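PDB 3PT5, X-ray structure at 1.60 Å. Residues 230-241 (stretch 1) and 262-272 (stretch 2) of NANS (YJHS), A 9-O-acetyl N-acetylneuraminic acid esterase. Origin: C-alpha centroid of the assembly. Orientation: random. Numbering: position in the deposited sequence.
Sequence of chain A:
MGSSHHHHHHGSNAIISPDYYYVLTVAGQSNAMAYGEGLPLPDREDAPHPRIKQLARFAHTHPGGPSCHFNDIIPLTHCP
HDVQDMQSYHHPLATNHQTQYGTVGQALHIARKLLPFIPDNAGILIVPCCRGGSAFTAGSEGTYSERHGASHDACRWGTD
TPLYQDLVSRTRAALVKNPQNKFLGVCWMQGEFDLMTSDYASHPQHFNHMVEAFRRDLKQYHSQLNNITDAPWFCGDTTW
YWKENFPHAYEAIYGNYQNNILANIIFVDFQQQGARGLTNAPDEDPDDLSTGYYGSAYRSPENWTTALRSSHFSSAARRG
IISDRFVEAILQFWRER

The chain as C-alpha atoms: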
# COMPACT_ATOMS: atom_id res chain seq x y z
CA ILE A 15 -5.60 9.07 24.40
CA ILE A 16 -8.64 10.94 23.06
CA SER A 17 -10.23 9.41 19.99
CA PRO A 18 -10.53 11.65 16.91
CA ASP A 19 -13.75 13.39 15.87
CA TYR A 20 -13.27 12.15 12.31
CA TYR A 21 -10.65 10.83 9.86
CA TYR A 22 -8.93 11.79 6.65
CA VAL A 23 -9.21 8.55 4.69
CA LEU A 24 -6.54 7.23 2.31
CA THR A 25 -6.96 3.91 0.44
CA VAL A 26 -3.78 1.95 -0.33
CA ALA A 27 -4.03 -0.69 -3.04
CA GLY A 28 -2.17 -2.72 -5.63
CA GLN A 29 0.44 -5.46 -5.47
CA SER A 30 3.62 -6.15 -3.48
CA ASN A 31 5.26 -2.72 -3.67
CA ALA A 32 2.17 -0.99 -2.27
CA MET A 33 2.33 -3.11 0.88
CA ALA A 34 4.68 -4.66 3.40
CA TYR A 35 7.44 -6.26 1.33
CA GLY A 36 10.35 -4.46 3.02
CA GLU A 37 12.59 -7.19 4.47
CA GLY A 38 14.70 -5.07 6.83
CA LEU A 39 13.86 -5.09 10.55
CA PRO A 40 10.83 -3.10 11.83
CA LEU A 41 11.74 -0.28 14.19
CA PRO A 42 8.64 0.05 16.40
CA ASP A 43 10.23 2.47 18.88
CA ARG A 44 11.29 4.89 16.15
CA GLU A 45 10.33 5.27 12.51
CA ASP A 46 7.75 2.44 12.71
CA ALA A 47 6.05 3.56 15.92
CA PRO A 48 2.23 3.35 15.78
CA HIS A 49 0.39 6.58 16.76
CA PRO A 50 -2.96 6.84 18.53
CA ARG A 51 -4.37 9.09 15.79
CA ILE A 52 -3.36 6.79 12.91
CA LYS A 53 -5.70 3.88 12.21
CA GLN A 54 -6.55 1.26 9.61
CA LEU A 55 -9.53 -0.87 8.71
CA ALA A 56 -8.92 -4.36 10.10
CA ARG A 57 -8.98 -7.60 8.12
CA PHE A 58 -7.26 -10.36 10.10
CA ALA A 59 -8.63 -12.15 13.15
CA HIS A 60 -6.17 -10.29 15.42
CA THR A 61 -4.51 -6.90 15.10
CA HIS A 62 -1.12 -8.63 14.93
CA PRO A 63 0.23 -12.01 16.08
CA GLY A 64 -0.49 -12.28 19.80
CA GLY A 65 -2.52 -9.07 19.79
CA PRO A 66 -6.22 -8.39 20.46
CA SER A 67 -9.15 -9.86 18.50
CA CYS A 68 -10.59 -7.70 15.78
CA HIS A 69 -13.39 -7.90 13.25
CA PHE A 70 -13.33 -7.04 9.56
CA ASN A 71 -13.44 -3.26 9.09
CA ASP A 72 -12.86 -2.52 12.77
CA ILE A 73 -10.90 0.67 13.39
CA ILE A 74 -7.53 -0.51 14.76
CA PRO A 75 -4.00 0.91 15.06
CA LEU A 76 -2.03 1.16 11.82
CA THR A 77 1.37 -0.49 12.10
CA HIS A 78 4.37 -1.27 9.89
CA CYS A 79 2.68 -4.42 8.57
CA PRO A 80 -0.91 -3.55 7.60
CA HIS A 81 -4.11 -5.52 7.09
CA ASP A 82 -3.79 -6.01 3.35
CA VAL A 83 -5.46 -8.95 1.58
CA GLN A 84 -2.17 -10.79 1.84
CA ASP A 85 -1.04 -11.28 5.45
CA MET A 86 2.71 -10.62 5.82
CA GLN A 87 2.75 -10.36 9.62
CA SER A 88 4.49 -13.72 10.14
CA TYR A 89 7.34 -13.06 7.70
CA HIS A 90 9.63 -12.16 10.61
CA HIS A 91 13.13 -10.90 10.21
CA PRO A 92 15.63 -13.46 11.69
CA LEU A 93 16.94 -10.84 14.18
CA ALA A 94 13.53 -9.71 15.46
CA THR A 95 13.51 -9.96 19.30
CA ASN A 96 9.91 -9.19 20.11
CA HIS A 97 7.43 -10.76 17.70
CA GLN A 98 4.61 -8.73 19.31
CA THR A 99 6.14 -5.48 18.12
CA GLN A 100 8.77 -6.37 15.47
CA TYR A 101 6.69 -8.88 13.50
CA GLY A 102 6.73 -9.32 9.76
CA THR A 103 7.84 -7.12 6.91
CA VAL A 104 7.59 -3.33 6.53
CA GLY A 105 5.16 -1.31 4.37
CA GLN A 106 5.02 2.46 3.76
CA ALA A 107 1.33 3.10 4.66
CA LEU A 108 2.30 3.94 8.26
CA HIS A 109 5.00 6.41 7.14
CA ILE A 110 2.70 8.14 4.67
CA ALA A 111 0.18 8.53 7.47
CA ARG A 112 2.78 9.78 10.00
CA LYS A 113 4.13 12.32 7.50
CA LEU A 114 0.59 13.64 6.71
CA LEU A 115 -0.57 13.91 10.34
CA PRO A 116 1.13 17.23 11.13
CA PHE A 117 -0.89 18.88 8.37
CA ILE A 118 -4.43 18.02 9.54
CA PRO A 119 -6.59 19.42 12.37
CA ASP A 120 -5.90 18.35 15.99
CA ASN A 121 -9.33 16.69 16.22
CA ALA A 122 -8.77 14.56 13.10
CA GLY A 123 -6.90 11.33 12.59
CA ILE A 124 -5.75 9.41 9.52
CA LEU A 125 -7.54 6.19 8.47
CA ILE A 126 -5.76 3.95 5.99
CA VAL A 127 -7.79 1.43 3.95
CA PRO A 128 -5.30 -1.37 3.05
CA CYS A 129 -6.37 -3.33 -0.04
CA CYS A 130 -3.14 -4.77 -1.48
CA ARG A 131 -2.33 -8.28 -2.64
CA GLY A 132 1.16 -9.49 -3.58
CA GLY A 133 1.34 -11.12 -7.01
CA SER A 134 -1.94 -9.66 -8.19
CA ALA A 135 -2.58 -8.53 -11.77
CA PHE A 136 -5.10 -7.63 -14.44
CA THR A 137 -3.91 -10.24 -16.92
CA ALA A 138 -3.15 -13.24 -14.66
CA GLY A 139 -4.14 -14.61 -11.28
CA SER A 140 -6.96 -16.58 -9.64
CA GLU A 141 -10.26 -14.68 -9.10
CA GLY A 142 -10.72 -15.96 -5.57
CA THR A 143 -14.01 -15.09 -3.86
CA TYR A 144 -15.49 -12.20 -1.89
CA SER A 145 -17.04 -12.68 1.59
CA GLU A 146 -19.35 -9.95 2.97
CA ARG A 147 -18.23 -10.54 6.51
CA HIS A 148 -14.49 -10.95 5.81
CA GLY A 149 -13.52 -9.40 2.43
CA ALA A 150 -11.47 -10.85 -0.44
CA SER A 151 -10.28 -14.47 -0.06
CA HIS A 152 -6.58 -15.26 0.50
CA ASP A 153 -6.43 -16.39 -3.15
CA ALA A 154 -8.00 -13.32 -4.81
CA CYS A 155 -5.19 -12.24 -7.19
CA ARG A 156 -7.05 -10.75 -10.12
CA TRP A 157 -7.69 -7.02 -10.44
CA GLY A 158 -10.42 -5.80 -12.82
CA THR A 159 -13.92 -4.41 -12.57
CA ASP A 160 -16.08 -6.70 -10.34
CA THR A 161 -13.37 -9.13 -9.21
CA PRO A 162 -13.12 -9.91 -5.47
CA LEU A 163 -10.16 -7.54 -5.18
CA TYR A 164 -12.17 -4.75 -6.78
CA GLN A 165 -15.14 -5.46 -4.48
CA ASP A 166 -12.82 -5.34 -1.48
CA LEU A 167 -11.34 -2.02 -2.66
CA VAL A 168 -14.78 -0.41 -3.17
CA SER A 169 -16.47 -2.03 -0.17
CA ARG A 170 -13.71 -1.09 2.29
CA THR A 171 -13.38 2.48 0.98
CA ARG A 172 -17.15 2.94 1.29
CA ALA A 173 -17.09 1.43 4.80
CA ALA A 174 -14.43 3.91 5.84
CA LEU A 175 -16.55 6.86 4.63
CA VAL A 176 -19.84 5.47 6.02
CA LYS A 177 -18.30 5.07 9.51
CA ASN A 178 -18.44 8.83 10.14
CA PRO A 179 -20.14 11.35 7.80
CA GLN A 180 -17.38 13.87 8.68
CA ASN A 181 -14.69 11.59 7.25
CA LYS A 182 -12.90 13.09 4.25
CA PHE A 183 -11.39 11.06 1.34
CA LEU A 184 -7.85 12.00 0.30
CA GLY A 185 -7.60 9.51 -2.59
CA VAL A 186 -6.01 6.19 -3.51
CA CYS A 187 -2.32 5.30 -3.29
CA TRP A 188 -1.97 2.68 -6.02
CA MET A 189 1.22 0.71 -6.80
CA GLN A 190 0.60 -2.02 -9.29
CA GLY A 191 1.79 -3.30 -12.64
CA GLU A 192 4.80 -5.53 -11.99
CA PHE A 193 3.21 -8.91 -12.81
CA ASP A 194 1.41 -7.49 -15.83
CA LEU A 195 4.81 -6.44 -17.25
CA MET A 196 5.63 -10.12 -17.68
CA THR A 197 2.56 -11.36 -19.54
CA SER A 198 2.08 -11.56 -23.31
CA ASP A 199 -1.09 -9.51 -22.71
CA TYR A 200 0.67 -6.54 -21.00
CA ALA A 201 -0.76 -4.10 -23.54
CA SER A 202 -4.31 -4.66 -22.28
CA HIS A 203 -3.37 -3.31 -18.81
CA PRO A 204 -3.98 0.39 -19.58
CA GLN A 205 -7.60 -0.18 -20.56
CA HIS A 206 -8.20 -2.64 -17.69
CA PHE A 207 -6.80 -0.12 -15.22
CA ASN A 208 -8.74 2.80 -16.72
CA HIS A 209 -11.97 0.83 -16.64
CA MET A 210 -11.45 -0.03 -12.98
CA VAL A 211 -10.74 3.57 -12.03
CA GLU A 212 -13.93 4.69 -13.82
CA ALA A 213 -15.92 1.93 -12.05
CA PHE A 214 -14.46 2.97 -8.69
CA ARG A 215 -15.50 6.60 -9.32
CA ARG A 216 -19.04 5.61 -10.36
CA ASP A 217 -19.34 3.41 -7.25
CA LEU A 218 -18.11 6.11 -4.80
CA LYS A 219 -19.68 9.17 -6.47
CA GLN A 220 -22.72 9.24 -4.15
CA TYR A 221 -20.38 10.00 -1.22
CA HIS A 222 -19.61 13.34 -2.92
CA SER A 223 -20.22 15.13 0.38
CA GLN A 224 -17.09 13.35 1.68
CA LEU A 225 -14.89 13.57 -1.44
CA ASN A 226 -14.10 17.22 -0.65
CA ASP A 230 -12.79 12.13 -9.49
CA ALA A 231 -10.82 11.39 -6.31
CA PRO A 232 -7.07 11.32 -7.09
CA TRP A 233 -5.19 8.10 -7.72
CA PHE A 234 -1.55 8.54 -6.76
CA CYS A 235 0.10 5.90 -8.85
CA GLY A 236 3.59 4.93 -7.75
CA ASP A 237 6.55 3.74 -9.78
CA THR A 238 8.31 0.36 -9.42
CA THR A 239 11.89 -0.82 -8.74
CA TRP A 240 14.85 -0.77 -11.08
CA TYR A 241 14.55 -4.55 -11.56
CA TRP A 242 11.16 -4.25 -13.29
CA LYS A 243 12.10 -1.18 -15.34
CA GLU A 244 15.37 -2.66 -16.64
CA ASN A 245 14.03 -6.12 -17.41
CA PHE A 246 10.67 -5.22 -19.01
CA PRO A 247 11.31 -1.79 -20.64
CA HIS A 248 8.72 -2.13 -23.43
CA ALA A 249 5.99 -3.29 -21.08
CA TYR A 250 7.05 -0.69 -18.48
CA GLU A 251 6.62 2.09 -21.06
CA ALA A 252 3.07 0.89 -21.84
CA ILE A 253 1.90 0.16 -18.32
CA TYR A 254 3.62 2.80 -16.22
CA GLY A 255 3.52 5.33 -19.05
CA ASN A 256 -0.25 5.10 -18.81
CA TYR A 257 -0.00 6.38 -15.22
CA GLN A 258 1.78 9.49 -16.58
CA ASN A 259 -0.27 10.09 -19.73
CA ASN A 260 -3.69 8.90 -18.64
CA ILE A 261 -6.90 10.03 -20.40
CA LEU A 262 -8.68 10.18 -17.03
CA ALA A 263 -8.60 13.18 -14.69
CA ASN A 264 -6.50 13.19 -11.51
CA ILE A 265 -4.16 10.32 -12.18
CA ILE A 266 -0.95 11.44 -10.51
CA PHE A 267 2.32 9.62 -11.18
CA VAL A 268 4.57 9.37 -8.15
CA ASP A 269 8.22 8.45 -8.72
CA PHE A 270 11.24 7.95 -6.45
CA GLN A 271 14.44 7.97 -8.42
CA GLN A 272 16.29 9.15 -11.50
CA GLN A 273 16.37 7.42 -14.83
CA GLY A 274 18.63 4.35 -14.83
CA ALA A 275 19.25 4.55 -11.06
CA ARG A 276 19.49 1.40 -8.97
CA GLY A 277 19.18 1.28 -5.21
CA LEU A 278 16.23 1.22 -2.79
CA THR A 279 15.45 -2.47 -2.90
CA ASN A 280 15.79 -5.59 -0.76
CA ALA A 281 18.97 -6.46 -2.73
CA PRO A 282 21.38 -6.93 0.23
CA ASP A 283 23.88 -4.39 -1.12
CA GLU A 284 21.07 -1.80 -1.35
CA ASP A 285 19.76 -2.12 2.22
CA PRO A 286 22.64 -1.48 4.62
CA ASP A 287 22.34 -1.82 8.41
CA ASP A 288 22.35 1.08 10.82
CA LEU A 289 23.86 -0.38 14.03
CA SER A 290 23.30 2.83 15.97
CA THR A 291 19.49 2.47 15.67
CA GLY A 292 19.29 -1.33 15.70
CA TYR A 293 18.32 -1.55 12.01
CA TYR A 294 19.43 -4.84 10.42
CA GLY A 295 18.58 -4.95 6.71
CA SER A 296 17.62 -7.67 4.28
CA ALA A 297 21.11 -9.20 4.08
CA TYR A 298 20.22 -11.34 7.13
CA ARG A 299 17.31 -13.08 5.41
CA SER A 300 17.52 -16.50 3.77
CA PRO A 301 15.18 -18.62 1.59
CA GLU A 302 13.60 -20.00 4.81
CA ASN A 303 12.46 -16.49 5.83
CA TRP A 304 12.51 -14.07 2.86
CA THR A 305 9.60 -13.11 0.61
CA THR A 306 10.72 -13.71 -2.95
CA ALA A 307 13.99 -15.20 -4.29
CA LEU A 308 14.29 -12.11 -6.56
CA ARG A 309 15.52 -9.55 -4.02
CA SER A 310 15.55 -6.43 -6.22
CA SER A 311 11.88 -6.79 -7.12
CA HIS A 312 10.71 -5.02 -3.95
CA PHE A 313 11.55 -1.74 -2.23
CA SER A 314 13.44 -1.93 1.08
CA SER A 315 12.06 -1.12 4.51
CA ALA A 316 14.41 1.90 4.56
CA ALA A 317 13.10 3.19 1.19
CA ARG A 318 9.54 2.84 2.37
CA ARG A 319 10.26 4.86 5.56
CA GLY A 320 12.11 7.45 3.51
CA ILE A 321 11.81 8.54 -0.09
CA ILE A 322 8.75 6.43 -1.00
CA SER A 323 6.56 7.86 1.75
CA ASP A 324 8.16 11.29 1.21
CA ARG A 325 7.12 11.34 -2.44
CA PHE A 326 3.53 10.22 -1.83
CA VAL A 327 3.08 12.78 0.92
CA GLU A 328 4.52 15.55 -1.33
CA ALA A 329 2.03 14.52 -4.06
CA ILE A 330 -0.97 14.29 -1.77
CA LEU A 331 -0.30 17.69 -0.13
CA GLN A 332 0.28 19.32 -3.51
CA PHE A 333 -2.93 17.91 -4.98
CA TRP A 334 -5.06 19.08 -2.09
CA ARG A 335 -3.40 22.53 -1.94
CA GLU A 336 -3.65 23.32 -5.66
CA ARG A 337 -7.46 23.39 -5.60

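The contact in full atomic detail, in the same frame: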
# COMPACT_ATOMS: atom_id res chain seq x y z
N ASP A 230 -13.91 12.88 -8.91
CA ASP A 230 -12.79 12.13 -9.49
C ASP A 230 -11.64 12.14 -8.48
O ASP A 230 -10.59 12.77 -8.72
CB ASP A 230 -12.32 12.77 -10.79
CG ASP A 230 -13.27 12.53 -11.96
OD1 ASP A 230 -14.14 11.62 -11.88
OD2 ASP A 230 -13.13 13.26 -12.96
N ALA A 231 -11.82 11.41 -7.38
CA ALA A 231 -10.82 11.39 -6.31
C ALA A 231 -9.48 10.97 -6.92
O ALA A 231 -9.45 10.07 -7.75
CB ALA A 231 -11.24 10.45 -5.20
N PRO A 232 -8.37 11.65 -6.53
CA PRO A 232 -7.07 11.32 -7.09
C PRO A 232 -6.58 9.89 -6.80
O PRO A 232 -6.75 9.36 -5.69
CB PRO A 232 -6.13 12.32 -6.41
CG PRO A 232 -6.79 12.70 -5.16
CD PRO A 232 -8.27 12.63 -5.44
N TRP A 233 -5.98 9.32 -7.82
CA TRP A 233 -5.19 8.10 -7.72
C TRP A 233 -3.73 8.52 -7.86
O TRP A 233 -3.31 8.99 -8.90
CB TRP A 233 -5.55 7.09 -8.81
CG TRP A 233 -6.83 6.41 -8.51
CD1 TRP A 233 -8.02 7.01 -8.25
CD2 TRP A 233 -7.08 4.99 -8.46
NE1 TRP A 233 -9.00 6.07 -8.02
CE2 TRP A 233 -8.45 4.82 -8.15
CE3 TRP A 233 -6.27 3.85 -8.64
CZ2 TRP A 233 -9.04 3.54 -8.00
CZ3 TRP A 233 -6.86 2.58 -8.50
CH2 TRP A 233 -8.22 2.44 -8.19
N PHE A 234 -2.98 8.32 -6.78
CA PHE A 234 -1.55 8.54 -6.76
C PHE A 234 -0.87 7.24 -7.09
O PHE A 234 -0.89 6.28 -6.31
CB PHE A 234 -1.13 9.05 -5.39
CG PHE A 234 -1.82 10.31 -5.00
CD1 PHE A 234 -1.36 11.55 -5.48
CD2 PHE A 234 -2.96 10.26 -4.22
CE1 PHE A 234 -2.02 12.74 -5.11
CE2 PHE A 234 -3.63 11.43 -3.86
CZ PHE A 234 -3.17 12.67 -4.33
N CYS A 235 -0.38 7.18 -8.32
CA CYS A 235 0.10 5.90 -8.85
C CYS A 235 1.62 5.88 -8.77
O CYS A 235 2.31 6.71 -9.39
CB CYS A 235 -0.37 5.73 -10.29
SG CYS A 235 -2.14 5.72 -10.43
N GLY A 236 2.16 4.96 -7.98
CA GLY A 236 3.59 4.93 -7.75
C GLY A 236 4.36 4.10 -8.77
O GLY A 236 3.84 3.15 -9.37
N ASP A 237 5.62 4.45 -8.90
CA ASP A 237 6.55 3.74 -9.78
C ASP A 237 6.94 2.36 -9.19
O ASP A 237 6.42 1.92 -8.14
CB ASP A 237 7.79 4.64 -9.96
CG ASP A 237 8.52 4.43 -11.29
OD1 ASP A 237 8.17 3.51 -12.06
OD2 ASP A 237 9.47 5.22 -11.56
N THR A 238 7.84 1.67 -9.87
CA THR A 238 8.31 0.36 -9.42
C THR A 238 9.84 0.38 -9.32
O THR A 238 10.46 1.44 -9.52
CB THR A 238 7.80 -0.76 -10.35
OG1 THR A 238 8.14 -2.04 -9.79
CG2 THR A 238 8.34 -0.63 -11.74
N THR A 239 10.44 -0.76 -8.95
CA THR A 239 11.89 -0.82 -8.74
C THR A 239 12.67 -0.94 -10.04
O THR A 239 12.11 -1.27 -11.09
CB THR A 239 12.33 -2.00 -7.86
OG1 THR A 239 12.35 -3.20 -8.64
CG2 THR A 239 11.39 -2.16 -6.68
N TRP A 240 13.98 -0.75 -9.92
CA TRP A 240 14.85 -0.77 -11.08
C TRP A 240 14.85 -2.12 -11.76
O TRP A 240 15.05 -2.19 -12.97
CB TRP A 240 16.28 -0.40 -10.70
CG TRP A 240 16.99 -1.30 -9.72
CD1 TRP A 240 17.13 -1.08 -8.36
CD2 TRP A 240 17.73 -2.49 -10.02
NE1 TRP A 240 17.90 -2.10 -7.80
CE2 TRP A 240 18.28 -2.96 -8.80
CE3 TRP A 240 17.98 -3.21 -11.20
CZ2 TRP A 240 19.05 -4.13 -8.73
CZ3 TRP A 240 18.75 -4.38 -11.12
CH2 TRP A 240 19.26 -4.83 -9.89
N TYR A 241 14.62 -3.18 -10.99
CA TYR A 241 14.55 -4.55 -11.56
C TYR A 241 13.51 -4.63 -12.69
O TYR A 241 13.79 -5.12 -13.82
CB TYR A 241 14.24 -5.59 -10.47
CG TYR A 241 13.87 -6.92 -11.10
CD1 TYR A 241 14.86 -7.76 -11.61
CD2 TYR A 241 12.54 -7.29 -11.27
CE1 TYR A 241 14.53 -8.96 -12.24
CE2 TYR A 241 12.19 -8.48 -11.91
CZ TYR A 241 13.20 -9.30 -12.39
OH TYR A 241 12.89 -10.47 -13.02
N LEU A 262 -7.82 9.80 -18.15
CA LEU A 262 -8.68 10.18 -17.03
C LEU A 262 -8.11 11.32 -16.19
O LEU A 262 -6.89 11.52 -16.11
CB LEU A 262 -8.92 8.96 -16.13
CG LEU A 262 -9.56 7.73 -16.76
CD1 LEU A 262 -9.57 6.53 -15.82
CD2 LEU A 262 -10.97 8.07 -17.26
N ALA A 263 -9.00 12.08 -15.55
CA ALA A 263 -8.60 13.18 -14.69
C ALA A 263 -7.97 12.64 -13.40
O ALA A 263 -8.36 11.57 -12.90
CB ALA A 263 -9.82 14.04 -14.35
N ASN A 264 -7.01 13.39 -12.86
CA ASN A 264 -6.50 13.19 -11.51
C ASN A 264 -5.83 11.84 -11.32
O ASN A 264 -6.02 11.17 -10.32
CB ASN A 264 -7.61 13.42 -10.48
CG ASN A 264 -8.12 14.85 -10.51
OD1 ASN A 264 -7.39 15.78 -10.91
ND2 ASN A 264 -9.36 15.04 -10.09
N ILE A 265 -5.01 11.48 -12.30
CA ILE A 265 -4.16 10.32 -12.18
C ILE A 265 -2.77 10.91 -12.02
O ILE A 265 -2.25 11.53 -12.96
CB ILE A 265 -4.27 9.37 -13.40
CG1 ILE A 265 -5.74 8.96 -13.67
CG2 ILE A 265 -3.32 8.14 -13.24
CD1 ILE A 265 -6.41 8.07 -12.60
N ILE A 266 -2.18 10.74 -10.84
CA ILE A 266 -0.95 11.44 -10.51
C ILE A 266 0.19 10.43 -10.33
O ILE A 266 0.15 9.61 -9.41
CB ILE A 266 -1.12 12.32 -9.27
CG1 ILE A 266 -2.23 13.36 -9.50
CG2 ILE A 266 0.17 13.07 -8.91
CD1 ILE A 266 -3.48 13.02 -8.79
N PHE A 267 1.17 10.50 -11.23
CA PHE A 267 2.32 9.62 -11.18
C PHE A 267 3.31 10.05 -10.11
O PHE A 267 3.76 11.21 -10.06
CB PHE A 267 3.03 9.56 -12.54
CG PHE A 267 4.16 8.59 -12.59
CD1 PHE A 267 3.94 7.21 -12.42
CD2 PHE A 267 5.44 9.04 -12.88
CE1 PHE A 267 5.04 6.32 -12.50
CE2 PHE A 267 6.51 8.15 -12.95
CZ PHE A 267 6.31 6.81 -12.79
N VAL A 268 3.65 9.11 -9.23
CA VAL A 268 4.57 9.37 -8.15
C VAL A 268 5.84 8.56 -8.37
O VAL A 268 5.79 7.34 -8.34
CB VAL A 268 3.94 9.02 -6.76
CG1 VAL A 268 4.94 9.28 -5.67
CG2 VAL A 268 2.68 9.82 -6.51
N ASP A 269 6.99 9.21 -8.57
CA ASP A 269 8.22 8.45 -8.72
C ASP A 269 9.27 8.73 -7.65
O ASP A 269 9.09 9.64 -6.84
CB ASP A 269 8.76 8.55 -10.15
CG ASP A 269 9.25 9.92 -10.51
OD1 ASP A 269 9.13 10.87 -9.71
OD2 ASP A 269 9.78 10.05 -11.65
N PHE A 270 10.34 7.93 -7.61
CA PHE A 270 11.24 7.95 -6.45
C PHE A 270 12.70 8.14 -6.81
O PHE A 270 13.53 8.46 -5.94
CB PHE A 270 11.11 6.62 -5.69
CG PHE A 270 9.67 6.16 -5.53
CD1 PHE A 270 8.78 6.93 -4.82
CD2 PHE A 270 9.22 4.96 -6.13
CE1 PHE A 270 7.45 6.55 -4.68
CE2 PHE A 270 7.86 4.57 -6.00
CZ PHE A 270 6.98 5.37 -5.26
N GLN A 271 13.04 7.86 -8.07
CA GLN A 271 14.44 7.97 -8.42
C GLN A 271 14.64 8.41 -9.86
O GLN A 271 13.67 8.48 -10.65
CB GLN A 271 15.22 6.70 -8.05
CG GLN A 271 14.77 5.45 -8.68
CD GLN A 271 15.20 4.15 -7.94
OE1 GLN A 271 14.52 3.16 -8.10
NE2 GLN A 271 16.35 4.13 -7.21
N GLN A 272 15.90 8.70 -10.17
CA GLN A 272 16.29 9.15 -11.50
C GLN A 272 16.31 8.01 -12.50
O GLN A 272 16.41 6.81 -12.16
CB GLN A 272 17.68 9.79 -11.43
CG GLN A 272 17.83 11.05 -10.54
CD GLN A 272 17.60 12.37 -11.30
OE1 GLN A 272 17.66 12.43 -12.53
NE2 GLN A 272 17.31 13.42 -10.56
O HOH W 1 11.06 5.96 -9.51
O HOH W 2 11.80 3.65 -8.34
O HOH W 3 14.52 0.68 -7.39

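Two parallel strands, 233-236 and 265-268, lie side by side with their axes 4.5 Å apart at closest approach, and the two stretches together bury 754 Å² between them. Asp237, Ile266 and Cys235 have the most surface covered, and the contact can be read through them.

Ile266 sits mid-strand, and its backbone ties it to both neighbours of Phe234: Ile266 N donates to Trp233 O (2.8 Å, nearly straight at 178°), and Ile266 O accepts from Cys235 N (2.7 Å). The same ladder runs on in either direction, with Trp233 N to Asn264 O at 3.1 Å before it, then Val268 N to Cys235 O at 2.8 Å and Asp237 N to Val268 O at 2.9 Å after it. CA-H...O contacts fill in between, such as Phe234 CA to Ile266 O at 3.3 Å. The Ile266 side chain shares a sheet face with Phe234 and Val268. Its CD1 reaches Pro232 CB at 3.6 Å, its CB lies 3.9 Å from Phe234 CD1, and Val268 CG2 packs 4.0 Å from Phe234 CB; branched aliphatic groups suit this apolar surface. Gly236 belongs to the same row, and a CB there would come to a tight 3.4 Å from Phe270 CZ, so the bare CA leaves room for that ring.

Cys235 is buried on the other face, with Trp233, Ile265 and Phe267. Its small side chain, chi1 in m, places SG 3.9 Å from Ile265 CG2, while Ile265 CD1 meets Trp233 CB at 4.0 Å. The indole itself leads away from stretch 2.

Asp237, just past the strand, points its side chain toward stretch 2. Its CG lies 3.6 Å from Phe267 CZ, and Phe270 CE2 comes 4.0 Å from its CB, so the carboxylate is buried beside aromatic carbon yet keeps polar partners. OD1 accepts a weak bond from Thr238 N (2.9 Å); OD2 accepts from water 1 (2.7 Å), which in turn accepts from Phe270 N (2.8 Å), bridging the stretches where direct pairing has ended. Farther on, Gln271 OE1 extends the link by accepting from water 2 (2.8 Å) and water 3 (2.6 Å); water 2 also donates to Thr238 O (2.8 Å), and water 3 accepts from Trp240 N (3.0 Å).

At the opposite end, Asn264 ND2 donates to Asp230 O (2.9 Å). The amide thus adds a side-chain bond beyond the ladder, while Asp230 OD2 rests 3.7 Å from Ala263 CB at the exposed margin.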